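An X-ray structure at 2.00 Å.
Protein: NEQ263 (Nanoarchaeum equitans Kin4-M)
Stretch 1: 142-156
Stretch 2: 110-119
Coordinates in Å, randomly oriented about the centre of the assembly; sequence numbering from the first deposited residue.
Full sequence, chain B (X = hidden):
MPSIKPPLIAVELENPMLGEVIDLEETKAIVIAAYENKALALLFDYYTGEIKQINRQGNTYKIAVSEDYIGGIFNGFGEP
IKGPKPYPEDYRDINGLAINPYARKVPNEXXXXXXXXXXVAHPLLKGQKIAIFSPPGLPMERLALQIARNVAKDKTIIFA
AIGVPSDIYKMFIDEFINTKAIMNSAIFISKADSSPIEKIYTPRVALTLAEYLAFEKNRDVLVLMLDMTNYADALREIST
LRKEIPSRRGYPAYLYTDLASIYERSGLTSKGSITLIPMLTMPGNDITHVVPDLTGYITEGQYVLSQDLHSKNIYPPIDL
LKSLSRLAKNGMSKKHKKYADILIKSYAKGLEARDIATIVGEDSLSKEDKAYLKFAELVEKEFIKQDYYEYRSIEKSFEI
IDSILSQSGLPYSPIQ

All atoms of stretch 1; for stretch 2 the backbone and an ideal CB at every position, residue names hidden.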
# COMPACT_ATOMS: atom_id res chain seq x y z
N ARG B 142 9.08 -27.52 -19.44
CA ARG B 142 10.19 -28.27 -20.03
C ARG B 142 11.18 -28.73 -18.97
O ARG B 142 11.67 -29.86 -19.03
CB ARG B 142 10.91 -27.43 -21.10
CG ARG B 142 10.09 -27.19 -22.35
CD ARG B 142 10.94 -27.24 -23.62
NE ARG B 142 11.88 -26.12 -23.71
CZ ARG B 142 11.60 -24.95 -24.26
NH1 ARG B 142 10.39 -24.72 -24.77
NH2 ARG B 142 12.52 -24.00 -24.30
N LEU B 143 11.46 -27.87 -18.00
CA LEU B 143 12.40 -28.22 -16.93
C LEU B 143 11.90 -29.39 -16.09
O LEU B 143 12.66 -30.30 -15.78
CB LEU B 143 12.67 -27.00 -16.04
CG LEU B 143 13.63 -27.28 -14.87
CD1 LEU B 143 14.99 -27.74 -15.39
CD2 LEU B 143 13.80 -26.05 -13.99
N ALA B 144 10.62 -29.36 -15.74
CA ALA B 144 10.02 -30.42 -14.94
C ALA B 144 10.04 -31.75 -15.68
O ALA B 144 10.29 -32.80 -15.09
CB ALA B 144 8.61 -30.06 -14.56
N LEU B 145 9.74 -31.69 -16.98
CA LEU B 145 9.71 -32.88 -17.82
C LEU B 145 11.10 -33.48 -18.01
O LEU B 145 11.26 -34.70 -18.02
CB LEU B 145 9.08 -32.56 -19.18
CG LEU B 145 7.57 -32.36 -19.17
CD1 LEU B 145 7.06 -31.94 -20.54
CD2 LEU B 145 6.90 -33.64 -18.74
N GLN B 146 12.10 -32.62 -18.17
CA GLN B 146 13.48 -33.08 -18.32
C GLN B 146 13.96 -33.74 -17.03
O GLN B 146 14.71 -34.72 -17.07
CB GLN B 146 14.40 -31.93 -18.73
CG GLN B 146 15.84 -32.37 -19.02
CD GLN B 146 16.69 -31.26 -19.62
OE1 GLN B 146 16.25 -30.12 -19.75
NE2 GLN B 146 17.93 -31.61 -19.98
N ILE B 147 13.52 -33.21 -15.89
CA ILE B 147 13.84 -33.81 -14.60
C ILE B 147 13.15 -35.17 -14.46
O ILE B 147 13.79 -36.17 -14.13
CB ILE B 147 13.42 -32.89 -13.43
CG1 ILE B 147 14.37 -31.70 -13.32
CG2 ILE B 147 13.40 -33.66 -12.13
CD1 ILE B 147 13.91 -30.64 -12.34
N ALA B 148 11.84 -35.20 -14.71
CA ALA B 148 11.06 -36.42 -14.60
C ALA B 148 11.60 -37.53 -15.50
O ALA B 148 11.59 -38.71 -15.13
CB ALA B 148 9.60 -36.14 -14.92
N ARG B 149 12.06 -37.16 -16.69
CA ARG B 149 12.61 -38.11 -17.66
C ARG B 149 13.81 -38.87 -17.10
O ARG B 149 14.02 -40.04 -17.43
CB ARG B 149 13.01 -37.38 -18.95
CG ARG B 149 13.37 -38.29 -20.11
CD ARG B 149 14.22 -37.56 -21.15
NE ARG B 149 13.65 -36.27 -21.52
CZ ARG B 149 14.37 -35.20 -21.85
NH1 ARG B 149 15.70 -35.28 -21.85
NH2 ARG B 149 13.77 -34.06 -22.16
N ASN B 150 14.58 -38.22 -16.24
CA ASN B 150 15.85 -38.79 -15.77
C ASN B 150 15.86 -39.37 -14.36
O ASN B 150 16.68 -40.24 -14.05
CB ASN B 150 16.98 -37.77 -15.94
CG ASN B 150 17.27 -37.45 -17.39
OD1 ASN B 150 17.75 -38.31 -18.14
ND2 ASN B 150 17.01 -36.22 -17.80
N VAL B 151 14.96 -38.90 -13.49
CA VAL B 151 14.95 -39.35 -12.10
C VAL B 151 13.84 -40.35 -11.79
O VAL B 151 13.76 -40.87 -10.67
CB VAL B 151 14.86 -38.16 -11.11
CG1 VAL B 151 15.96 -37.15 -11.38
CG2 VAL B 151 13.49 -37.50 -11.19
N ALA B 152 13.00 -40.64 -12.78
CA ALA B 152 11.85 -41.52 -12.57
C ALA B 152 11.77 -42.67 -13.57
O ALA B 152 10.68 -43.14 -13.90
CB ALA B 152 10.57 -40.72 -12.59
N LYS B 153 12.93 -43.12 -14.05
CA LYS B 153 12.99 -44.26 -14.97
C LYS B 153 12.52 -45.55 -14.31
O LYS B 153 12.10 -46.49 -14.98
CB LYS B 153 14.43 -44.43 -15.48
CG LYS B 153 14.87 -43.33 -16.44
CD LYS B 153 16.38 -43.33 -16.65
CE LYS B 153 16.77 -42.35 -17.76
NZ LYS B 153 18.24 -42.08 -17.82
N ASP B 154 12.59 -45.57 -12.99
CA ASP B 154 12.27 -46.75 -12.20
C ASP B 154 11.08 -46.52 -11.28
O ASP B 154 10.69 -47.40 -10.52
CB ASP B 154 13.48 -47.11 -11.34
CG ASP B 154 14.09 -45.89 -10.67
OD1 ASP B 154 14.28 -44.87 -11.36
OD2 ASP B 154 14.37 -45.96 -9.45
N LYS B 155 10.50 -45.32 -11.35
CA LYS B 155 9.47 -44.91 -10.40
C LYS B 155 8.13 -44.60 -11.04
O LYS B 155 8.05 -44.26 -12.23
CB LYS B 155 9.96 -43.68 -9.62
CG LYS B 155 11.35 -43.83 -9.01
CD LYS B 155 11.78 -42.54 -8.32
CE LYS B 155 13.17 -42.66 -7.73
NZ LYS B 155 14.20 -42.90 -8.77
N THR B 156 7.06 -44.72 -10.25
CA THR B 156 5.75 -44.25 -10.68
C THR B 156 5.73 -42.73 -10.65
O THR B 156 6.15 -42.12 -9.66
CB THR B 156 4.64 -44.79 -9.75
OG1 THR B 156 4.66 -46.22 -9.75
CG2 THR B 156 3.28 -44.30 -10.21
N UNK B 110 21.14 -38.64 -3.51
CA UNK B 110 20.96 -37.76 -4.67
C UNK B 110 20.27 -38.47 -5.84
O UNK B 110 20.68 -39.56 -6.24
CB UNK B 110 22.32 -37.22 -5.13
N UNK B 111 19.22 -37.85 -6.36
CA UNK B 111 18.61 -38.27 -7.62
C UNK B 111 19.21 -37.41 -8.73
O UNK B 111 18.89 -36.23 -8.85
CB UNK B 111 17.09 -38.14 -7.58
N UNK B 112 20.08 -38.00 -9.55
CA UNK B 112 20.73 -37.24 -10.61
C UNK B 112 19.80 -36.91 -11.78
O UNK B 112 19.17 -37.80 -12.37
CB UNK B 112 21.94 -38.02 -11.13
N UNK B 113 19.71 -35.62 -12.09
CA UNK B 113 18.81 -35.13 -13.13
C UNK B 113 19.51 -35.08 -14.48
O UNK B 113 18.85 -35.10 -15.52
CB UNK B 113 18.27 -33.74 -12.76
N UNK B 114 20.84 -35.02 -14.45
CA UNK B 114 21.61 -34.88 -15.67
C UNK B 114 21.74 -33.43 -16.09
O UNK B 114 22.32 -33.11 -17.13
CB UNK B 114 20.97 -35.69 -16.80
N UNK B 115 21.18 -32.55 -15.26
CA UNK B 115 21.22 -31.11 -15.51
C UNK B 115 22.27 -30.46 -14.61
O UNK B 115 22.13 -30.47 -13.39
CB UNK B 115 19.85 -30.48 -15.28
N UNK B 116 23.31 -29.89 -15.22
CA UNK B 116 24.45 -29.36 -14.47
C UNK B 116 24.08 -28.28 -13.47
O UNK B 116 24.55 -28.29 -12.33
CB UNK B 116 25.49 -28.80 -15.44
N UNK B 117 23.24 -27.34 -13.89
CA UNK B 117 22.83 -26.23 -13.03
C UNK B 117 22.08 -26.69 -11.78
O UNK B 117 21.96 -25.95 -10.81
CB UNK B 117 21.95 -25.26 -13.82
N UNK B 118 21.57 -27.92 -11.82
CA UNK B 118 20.94 -28.53 -10.65
C UNK B 118 21.89 -29.46 -9.90
O UNK B 118 22.14 -29.27 -8.71
CB UNK B 118 19.69 -29.30 -11.07
N UNK B 119 22.44 -30.45 -10.60
CA UNK B 119 23.19 -31.53 -9.97
C UNK B 119 24.41 -31.13 -9.12
O UNK B 119 24.65 -31.71 -8.07
CB UNK B 119 23.66 -32.48 -11.07

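At position 110 the ideal CB has nothing of stretch 1 within 5.5 Å, so stretch 1 sets no requirement and the phi/psi of -67/129 suits almost any residue. The deposited residue is Ile110, which makes no contact with the helix.

Position 111 is different. Its CA-to-CB bond points toward stretch 1, and the ideal CB lies 4.1 Å from Val151 CG1. Beyond Val151 comes the chain of Lys155, extended through chi2 and chi3 and bent at chi4 (p), ending in an amine. A branched aliphatic or methionine would pack on the valine; an acidic group might instead seek the amine, although Lys155 NZ already donates to Val151 O at 2.8 Å and forms a salt bridge with Asp154 OD2 at 3.1 Å. The residue is Leu111, with chi1 m and chi2 t. Its CB packs on Val151 CG1 at 4.1 Å, and its CD2 comes within 3.6 Å of Lys155 NZ, a contact without polar pairing.

Position 112 turns its CB away, so side-chain choice is left open by stretch 1; the backbone makes the contact, with the O of 112 lying 3.4 Å from Val151 CG1. Tyr112 occupies the site, and its side chain stays 6.1 Å or more from stretch 1.

At 113 the CB points sideways, 4.3 Å from Val151 CG1 and 4.4 Å from Ile147 CG1. A small or beta-branched residue such as valine, threonine or alanine would suit this apolar flank. Thr113, chi1 p, sets CG2 3.8 Å from Val151 CG1 and 4.3 Å from Ile147 CG1. Its OG1 accepts from the backbone N of 115 at 3.0 Å, thereby tying the turn together.

Position 114 has phi/psi of 85/3. An ideal CB would be jammed against the carbonyl O of residue 113 and would sit 4.1 Å from Asn150 ND2. The backbone angles alone call for glycine, and Gly114 is found. Nearby, Asn150 ND2 approaches Thr113 O at 3.1 Å, but the angle is too poor for a hydrogen bond; ND2 donates instead to Gln146 O at 2.8 Å.

At 115 the CB points toward stretch 1 but remains 5.2 Å from Gln146 NE2, leaving room for a longer side chain to reach the aliphatic atoms of Leu143, Gln146 and Ile147. Leucine, isoleucine or methionine would fit. Ile115, the N-cap residue, extends CD1 to 3.9 Å from Ile147 CG1, 4.0 Å from Leu143 CD1 and 4.0 Å from Gln146 CG.

Positions 116 and 117 are out of reach, and stretch 1 does not discriminate among candidates; both are serines, Ser116 and Ser117.

Position 118 points toward stretch 1 with no atom within 5.5 Å of its CB, so a long apolar chain is favoured. Ile118 (m, t) brings CD1 to 3.7 Å from Ile147 CD1 and 4.3 Å from Leu143 CD1.

Position 119, also out of reach, could instead serve the backbone amides of 113 and 114, in the loop before its helix, which favours an acceptor. Asp119 OD1 accepts from Thr113 N at 3.0 Å and from Thr113 OG1 at 2.8 Å, while Asp119 OD2 accepts from Gly114 N at 2.8 Å.

Stretch 2 110-119: ILYTGISSID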
# COMPACT_ATOMS: atom_id res chain seq x y z
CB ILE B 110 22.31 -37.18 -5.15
CG1 ILE B 110 22.87 -36.20 -4.13
CG2 ILE B 110 22.14 -36.49 -6.50
CD1 ILE B 110 24.19 -35.56 -4.54
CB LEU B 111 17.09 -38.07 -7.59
CG LEU B 111 16.25 -38.96 -6.67
CD1 LEU B 111 14.82 -38.45 -6.61
CD2 LEU B 111 16.27 -40.39 -7.16
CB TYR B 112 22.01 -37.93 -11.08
CG TYR B 112 23.14 -37.74 -10.11
CD1 TYR B 112 23.85 -36.55 -10.08
CD2 TYR B 112 23.47 -38.72 -9.19
CE1 TYR B 112 24.87 -36.36 -9.19
CE2 TYR B 112 24.49 -38.54 -8.29
CZ TYR B 112 25.19 -37.35 -8.30
OH TYR B 112 26.21 -37.14 -7.41
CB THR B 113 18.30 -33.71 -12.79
OG1 THR B 113 19.38 -32.78 -12.82
CG2 THR B 113 17.66 -33.70 -11.41
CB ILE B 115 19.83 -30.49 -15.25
CG1 ILE B 115 18.77 -31.19 -16.10
CG2 ILE B 115 19.84 -29.00 -15.53
CD1 ILE B 115 17.34 -30.92 -15.66
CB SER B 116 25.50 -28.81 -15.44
OG SER B 116 25.94 -29.81 -16.34
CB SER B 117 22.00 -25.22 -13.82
OG SER B 117 20.90 -25.84 -14.46
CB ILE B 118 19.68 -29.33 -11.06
CG1 ILE B 118 18.57 -28.38 -11.54
CG2 ILE B 118 19.18 -30.17 -9.89
CD1 ILE B 118 17.31 -29.10 -11.99
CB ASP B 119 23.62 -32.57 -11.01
CG ASP B 119 22.46 -33.37 -11.56
OD1 ASP B 119 21.38 -33.36 -10.94
OD2 ASP B 119 22.63 -34.02 -12.61
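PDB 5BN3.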